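Local coordinates for putative ubiquinone biosynthesis protein (Nostoc punctiforme, PDB 3MSQ), which probably takes part in the biosynthesis of a ubiquinone-type quinone as a member of the Coq4 family, at the interface of chains A and B. Sequence-based numbering; all coordinates share one arbitrary frame. Chains: chain A/B, Putative ubiquinone biosynthesis protein.

Contact 1: the interface of chains A and B. Residues chain A 17, 159-160, 163, 166-167; chain B 17, 21, 163, 166-167, 170, 177.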
loop_
_atom_site.group_PDB
_atom_site.type_symbol
_atom_site.label_atom_id
_atom_site.label_comp_id
_atom_site.label_asym_id
_atom_site.label_seq_id
_atom_site.Cartn_x
_atom_site.Cartn_y
_atom_site.Cartn_z
ATOM N N TYR A 17 0.701 -5.636 -6.495
ATOM C CA TYR A 17 2.078 -5.158 -6.484
ATOM C C TYR A 17 2.391 -4.574 -5.111
ATOM O O TYR A 17 3.455 -4.862 -4.550
ATOM C CB TYR A 17 2.283 -4.147 -7.628
ATOM C CG TYR A 17 3.655 -3.520 -7.712
ATOM C CD1 TYR A 17 4.781 -4.288 -7.998
ATOM C CD2 TYR A 17 3.819 -2.145 -7.600
ATOM C CE1 TYR A 17 6.050 -3.706 -8.102
ATOM C CE2 TYR A 17 5.078 -1.554 -7.702
ATOM C CZ TYR A 17 6.192 -2.339 -7.944
ATOM O OH TYR A 17 7.429 -1.745 -8.036
ATOM N N VAL A 159 8.123 -7.280 -15.889
ATOM C CA VAL A 159 8.060 -5.841 -15.631
ATOM C C VAL A 159 7.970 -5.593 -14.132
ATOM O O VAL A 159 8.704 -4.768 -13.605
ATOM C CB VAL A 159 6.853 -5.176 -16.317
ATOM C CG1 VAL A 159 6.989 -3.661 -16.321
ATOM C CG2 VAL A 159 6.649 -5.709 -17.715
HETATM N N MSE A 160 7.023 -6.283 -13.468
HETATM C CA MSE A 160 6.742 -6.181 -12.037
HETATM C C MSE A 160 7.953 -6.619 -11.247
HETATM O O MSE A 160 8.403 -5.859 -10.377
HETATM C CB MSE A 160 5.516 -7.008 -11.645
HETATM C CG MSE A 160 4.202 -6.565 -12.330
HETATM SE SE MSE A 160 3.737 -4.673 -12.146
HETATM C CE MSE A 160 4.022 -4.143 -13.900
ATOM N N SER A 163 10.897 -3.884 -11.572
ATOM C CA SER A 163 10.595 -2.723 -10.704
ATOM C C SER A 163 10.783 -3.066 -9.245
ATOM O O SER A 163 11.481 -2.349 -8.534
ATOM C CB SER A 163 9.167 -2.244 -10.906
ATOM O OG SER A 163 9.015 -1.755 -12.224
HETATM N N MSE A 166 14.583 -3.553 -8.393
HETATM C CA MSE A 166 15.206 -2.233 -8.277
HETATM C C MSE A 166 14.867 -1.499 -6.979
HETATM O O MSE A 166 15.777 -0.998 -6.322
HETATM C CB MSE A 166 14.819 -1.373 -9.478
HETATM C CG MSE A 166 15.790 -1.474 -10.655
HETATM SE SE MSE A 166 15.041 -0.582 -12.205
HETATM C CE MSE A 166 13.909 -1.869 -12.714
ATOM N N VAL A 167 13.571 -1.468 -6.600
ATOM C CA VAL A 167 13.028 -0.823 -5.402
ATOM C C VAL A 167 13.532 -1.506 -4.103
ATOM O O VAL A 167 13.958 -0.818 -3.177
ATOM C CB VAL A 167 11.475 -0.790 -5.480
ATOM C CG1 VAL A 167 10.848 -0.336 -4.165
ATOM C CG2 VAL A 167 11.012 0.113 -6.604
ATOM N N TYR B 17 6.710 5.239 -1.401
ATOM C CA TYR B 17 6.587 4.694 -2.748
ATOM C C TYR B 17 5.169 4.169 -2.944
ATOM O O TYR B 17 4.555 4.433 -3.984
ATOM C CB TYR B 17 7.663 3.615 -2.968
ATOM C CG TYR B 17 7.627 2.916 -4.307
ATOM C CD1 TYR B 17 7.878 3.610 -5.489
ATOM C CD2 TYR B 17 7.435 1.542 -4.391
ATOM C CE1 TYR B 17 7.871 2.961 -6.728
ATOM C CE2 TYR B 17 7.427 0.885 -5.620
ATOM C CZ TYR B 17 7.635 1.599 -6.787
ATOM O OH TYR B 17 7.617 0.939 -7.994
ATOM N N LEU B 21 2.538 5.508 -5.680
ATOM C CA LEU B 21 1.862 4.643 -6.641
ATOM C C LEU B 21 0.354 4.827 -6.552
ATOM O O LEU B 21 -0.306 5.032 -7.581
ATOM C CB LEU B 21 2.207 3.160 -6.388
ATOM C CG LEU B 21 3.651 2.695 -6.567
ATOM C CD1 LEU B 21 3.876 1.423 -5.806
ATOM C CD2 LEU B 21 4.014 2.500 -8.013
ATOM N N SER B 163 11.026 2.710 -11.783
ATOM C CA SER B 163 10.121 1.613 -11.366
ATOM C C SER B 163 8.672 2.024 -11.482
ATOM O O SER B 163 7.883 1.312 -12.095
ATOM C CB SER B 163 10.391 1.197 -9.930
ATOM O OG SER B 163 11.689 0.646 -9.834
HETATM N N MSE B 166 7.603 2.365 -15.242
HETATM C CA MSE B 166 7.380 1.024 -15.786
HETATM C C MSE B 166 6.072 0.377 -15.329
HETATM O O MSE B 166 5.333 -0.132 -16.168
HETATM C CB MSE B 166 8.560 0.121 -15.428
HETATM C CG MSE B 166 9.675 0.110 -16.475
HETATM SE SE MSE B 166 11.224 -0.825 -15.776
HETATM C CE MSE B 166 11.868 0.488 -14.749
ATOM N N VAL B 167 5.777 0.432 -14.011
ATOM C CA VAL B 167 4.585 -0.120 -13.363
ATOM C C VAL B 167 3.292 0.605 -13.821
ATOM O O VAL B 167 2.308 -0.053 -14.151
ATOM C CB VAL B 167 4.762 -0.079 -11.818
ATOM C CG1 VAL B 167 3.468 -0.431 -11.087
ATOM C CG2 VAL B 167 5.866 -1.017 -11.377
ATOM N N SER B 170 2.692 -0.079 -17.763
ATOM C CA SER B 170 2.232 -1.460 -17.970
ATOM C C SER B 170 0.866 -1.744 -17.353
ATOM O O SER B 170 0.066 -2.449 -17.985
ATOM C CB SER B 170 3.272 -2.480 -17.532
ATOM O OG SER B 170 3.719 -2.203 -16.226
ATOM N N PHE B 177 3.782 0.574 -23.653
ATOM C CA PHE B 177 4.906 -0.056 -22.962
ATOM C C PHE B 177 6.155 -0.188 -23.855
ATOM O O PHE B 177 7.250 0.165 -23.410
ATOM C CB PHE B 177 4.497 -1.396 -22.321
ATOM C CG PHE B 177 5.560 -1.976 -21.415
ATOM C CD1 PHE B 177 5.833 -1.398 -20.173
ATOM C CD2 PHE B 177 6.310 -3.080 -21.813
ATOM C CE1 PHE B 177 6.837 -1.920 -19.347
ATOM C CE2 PHE B 177 7.297 -3.614 -20.977
ATOM C CZ PHE B 177 7.562 -3.021 -19.756
#

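Contact 2: the interface of chains A and B. Residues chain A 21-22, 25, 167-168, 171-172; chain B 10-11, 13-14, 46, 160.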
loop_
_atom_site.group_PDB
_atom_site.type_symbol
_atom_site.label_atom_id
_atom_site.label_comp_id
_atom_site.label_asym_id
_atom_site.label_seq_id
_atom_site.Cartn_x
_atom_site.Cartn_y
_atom_site.Cartn_z
ATOM N N LEU A 21 5.222 -5.923 -2.587
ATOM C CA LEU A 21 6.266 -5.078 -2.018
ATOM C C LEU A 21 6.265 -5.182 -0.500
ATOM O O LEU A 21 7.324 -5.407 0.105
ATOM C CB LEU A 21 6.066 -3.603 -2.426
ATOM C CG LEU A 21 6.175 -3.221 -3.900
ATOM C CD1 LEU A 21 5.465 -1.923 -4.146
ATOM C CD2 LEU A 21 7.602 -3.122 -4.363
ATOM N N ALA A 22 5.069 -5.021 0.109
ATOM C CA ALA A 22 4.881 -5.016 1.555
ATOM C C ALA A 22 5.188 -6.339 2.229
ATOM O O ALA A 22 5.746 -6.319 3.324
ATOM C CB ALA A 22 3.483 -4.532 1.906
ATOM N N ALA A 25 8.919 -7.079 2.641
ATOM C CA ALA A 25 9.612 -6.235 3.604
ATOM C C ALA A 25 9.538 -6.816 5.031
ATOM O O ALA A 25 9.808 -6.096 6.001
ATOM C CB ALA A 25 9.030 -4.834 3.576
ATOM N N VAL A 167 13.571 -1.468 -6.600
ATOM C CA VAL A 167 13.028 -0.823 -5.402
ATOM C C VAL A 167 13.532 -1.506 -4.103
ATOM O O VAL A 167 13.958 -0.818 -3.177
ATOM C CB VAL A 167 11.475 -0.790 -5.480
ATOM C CG1 VAL A 167 10.848 -0.336 -4.165
ATOM C CG2 VAL A 167 11.012 0.113 -6.604
HETATM N N MSE A 168 13.449 -2.848 -4.028
HETATM C CA MSE A 168 13.842 -3.593 -2.832
HETATM C C MSE A 168 15.338 -3.546 -2.544
HETATM O O MSE A 168 15.728 -3.455 -1.373
HETATM C CB MSE A 168 13.306 -5.021 -2.875
HETATM C CG MSE A 168 11.761 -5.097 -2.836
HETATM SE SE MSE A 168 10.942 -4.368 -1.211
HETATM C CE MSE A 168 10.078 -3.015 -1.946
ATOM N N LEU A 171 16.149 0.259 -1.613
ATOM C CA LEU A 171 15.628 0.545 -0.269
ATOM C C LEU A 171 16.336 -0.210 0.849
ATOM O O LEU A 171 16.809 0.421 1.792
ATOM C CB LEU A 171 14.119 0.334 -0.152
ATOM C CG LEU A 171 13.244 1.400 -0.779
ATOM C CD1 LEU A 171 11.812 0.934 -0.883
ATOM C CD2 LEU A 171 13.325 2.689 -0.011
ATOM N N TYR A 172 16.433 -1.547 0.730
ATOM C CA TYR A 172 16.984 -2.421 1.763
ATOM C C TYR A 172 18.437 -2.857 1.697
ATOM O O TYR A 172 19.009 -3.155 2.741
ATOM C CB TYR A 172 16.040 -3.581 2.055
ATOM C CG TYR A 172 14.655 -3.113 2.459
ATOM C CD1 TYR A 172 14.385 -2.721 3.766
ATOM C CD2 TYR A 172 13.632 -3.007 1.520
ATOM C CE1 TYR A 172 13.127 -2.257 4.137
ATOM C CE2 TYR A 172 12.371 -2.534 1.875
ATOM C CZ TYR A 172 12.116 -2.177 3.190
ATOM O OH TYR A 172 10.856 -1.745 3.548
ATOM N N ASN B 10 14.274 2.867 6.291
ATOM C CA ASN B 10 14.004 2.430 4.917
ATOM C C ASN B 10 12.546 2.082 4.713
ATOM O O ASN B 10 12.027 2.329 3.637
ATOM C CB ASN B 10 14.915 1.269 4.516
ATOM C CG ASN B 10 16.380 1.609 4.568
ATOM O OD1 ASN B 10 16.849 2.581 3.973
ATOM N ND2 ASN B 10 17.151 0.781 5.249
ATOM N N ASP B 11 11.869 1.545 5.747
ATOM C CA ASP B 11 10.443 1.192 5.699
ATOM C C ASP B 11 9.570 2.387 5.352
ATOM O O ASP B 11 8.586 2.227 4.631
ATOM C CB ASP B 11 9.979 0.532 7.001
ATOM C CG ASP B 11 10.655 -0.799 7.273
ATOM O OD1 ASP B 11 10.554 -1.708 6.406
ATOM O OD2 ASP B 11 11.314 -0.927 8.342
ATOM N N GLY B 13 10.555 4.776 3.396
ATOM C CA GLY B 13 10.810 4.945 1.977
ATOM C C GLY B 13 9.825 4.114 1.185
ATOM O O GLY B 13 9.221 4.613 0.234
ATOM N N LEU B 14 9.617 2.856 1.606
ATOM C CA LEU B 14 8.645 1.948 0.978
ATOM C C LEU B 14 7.214 2.488 1.123
ATOM O O LEU B 14 6.434 2.418 0.167
ATOM C CB LEU B 14 8.740 0.516 1.550
ATOM C CG LEU B 14 7.823 -0.533 0.903
ATOM C CD1 LEU B 14 8.003 -0.572 -0.573
ATOM C CD2 LEU B 14 7.996 -1.902 1.532
ATOM N N THR B 46 16.246 7.499 4.055
ATOM C CA THR B 46 16.753 6.190 3.634
ATOM C C THR B 46 18.291 6.136 3.562
ATOM O O THR B 46 18.956 7.170 3.543
ATOM C CB THR B 46 16.132 5.761 2.291
ATOM O OG1 THR B 46 16.665 6.594 1.271
ATOM C CG2 THR B 46 14.608 5.826 2.282
HETATM N N MSE B 160 13.285 5.195 -8.167
HETATM C CA MSE B 160 11.872 5.184 -7.794
HETATM C C MSE B 160 11.028 5.603 -8.974
HETATM O O MSE B 160 10.094 4.868 -9.329
HETATM C CB MSE B 160 11.601 6.091 -6.592
HETATM C CG MSE B 160 12.347 5.679 -5.300
HETATM SE SE MSE B 160 12.098 3.825 -4.725
HETATM C CE MSE B 160 13.802 3.188 -5.089
#

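Contact 1: the interface of chains A and B
Three self-pairs follow one another along the two-fold axis of this helix-to-helix interface: A:Tyr17 with B:Tyr17, A:Ser163 with B:Ser163, and A:Met166 with B:Met166.

The first two pairs are polar. The tyrosine side chains cross at about a right angle, and their phenol OH atoms share a hydrogen bond of 2.7 Å whose donor the structure does not identify. Each hydroxyl lies in plane at the edge of the other ring, so no stacking occurs. Next along the axis, A:Ser163 OG donates to the backbone B:Ser163 O at 3.3 Å, entering in the carbonyl plane on a lone pair (C=O...O angle 110°), and B:Ser163 returns the bond. Having OG beside the backbone N (chi1 -65°) points it at the partner helix. B:Ser170 OG donates a hydrogen bond to B:Met166 O at 2.6 Å within its own helix.

Apolar contacts flank these bonds. B:Val167 CG2 packs beside the tyrosine and serine pairs, 3.6 Å from A:Ser163 CB and 3.7 Å from A:Tyr17 CZ. B:Leu21 CD1 covers a face of its own chain's B:Tyr17 ring near the rim while touching A:Tyr17 CE2 at 3.7 Å. The selenomethionine methyls CE of A:Met166 and B:Met166 meet tip to tip at 3.7 Å. Farther out, both A:Val159 methyls meet the far end of the B:Phe177 ring, with CG1 3.5 Å from CE1.

Helices 156-172 of both chains form the centre, flanked by helices 11-23 and, at the rim, by the start of helix 177-192.

Contact 2: the interface of chains A and B
The last turn of helix 156-172 in chain A, ending at A:Tyr172 with phi widened to -96°, abuts the beginning of helix 11-23 in chain B, where B:Asn10 is still loop and B:Asp11 opens the first turn.

B:Leu14 hides more surface against the partner than any other residue of this patch, and it illustrates how one branched residue can bridge several elements. CG anti to the backbone N (chi1 -177°) carries the branch toward chain A, and the turn at chi2 sends its methyls to different neighbours. CD1 meets the selenomethionine methyl CE of A:Met168 at 3.5 Å, the two chains crossing obliquely, and also approaches A:Leu21 CB. CD2 touches A:Ala25 CB at 3.7 Å and lies beside the phenol oxygen of A:Tyr172.

A:Leu171 answers from the other side. Its CD1 rests on the backbone of the opposing helix, 3.8 Å from B:Leu14 CA, while CD2 lies 3.9 Å from B:Gly13 CA and reaches toward the methyl of B:Thr46. The methyl CE of B:Met160, at the end of a chain bent at chi2 and chi3, comes within 4.1 Å of A:Val167 CA.

The polar part lies at one end. A:Tyr172 OH donates to the carboxylate B:Asp11 OD1 at 2.9 Å; the side chains cross nearly at right angles, and the hydroxyl comes from above the carboxylate plane, 33° out of it. The position of B:Asp11 in the first turn may favour its charged form. The tyrosine and B:Asn10 side chains pass in opposite directions, CE1 lying near B:Asn10 CB. The carbonyl A:Leu171 O sits over the face of the B:Asn10 amide, nearest its CG, where neither amide orientation would point an N-H at it; at this resolution the closeness carries little weight.

The site thus joins the C-terminal end of one long helix to the N-terminal end of helix 11-23 in the other chain, with helix 11-23 of chain A alongside.

Contact 1 and contact 2 have centres of their C-alpha atoms about 13 Å apart and share A:Val167, whose helix 156-172 runs through both. Helix 11-23 also serves twice, its middle near the axis, and farther out its beginning in chain B against its end in chain A. Contact 1 spans the two-fold axis, whereas contact 2 is off-axis and recurs with the chains exchanged, so the central patch is flanked by two equivalent copies. Burial of helix 156-172, predicted to be transmembrane, against a second copy may mark a stable pairing within the deposited four-copy assembly, though the structure alone does not show it to be biological.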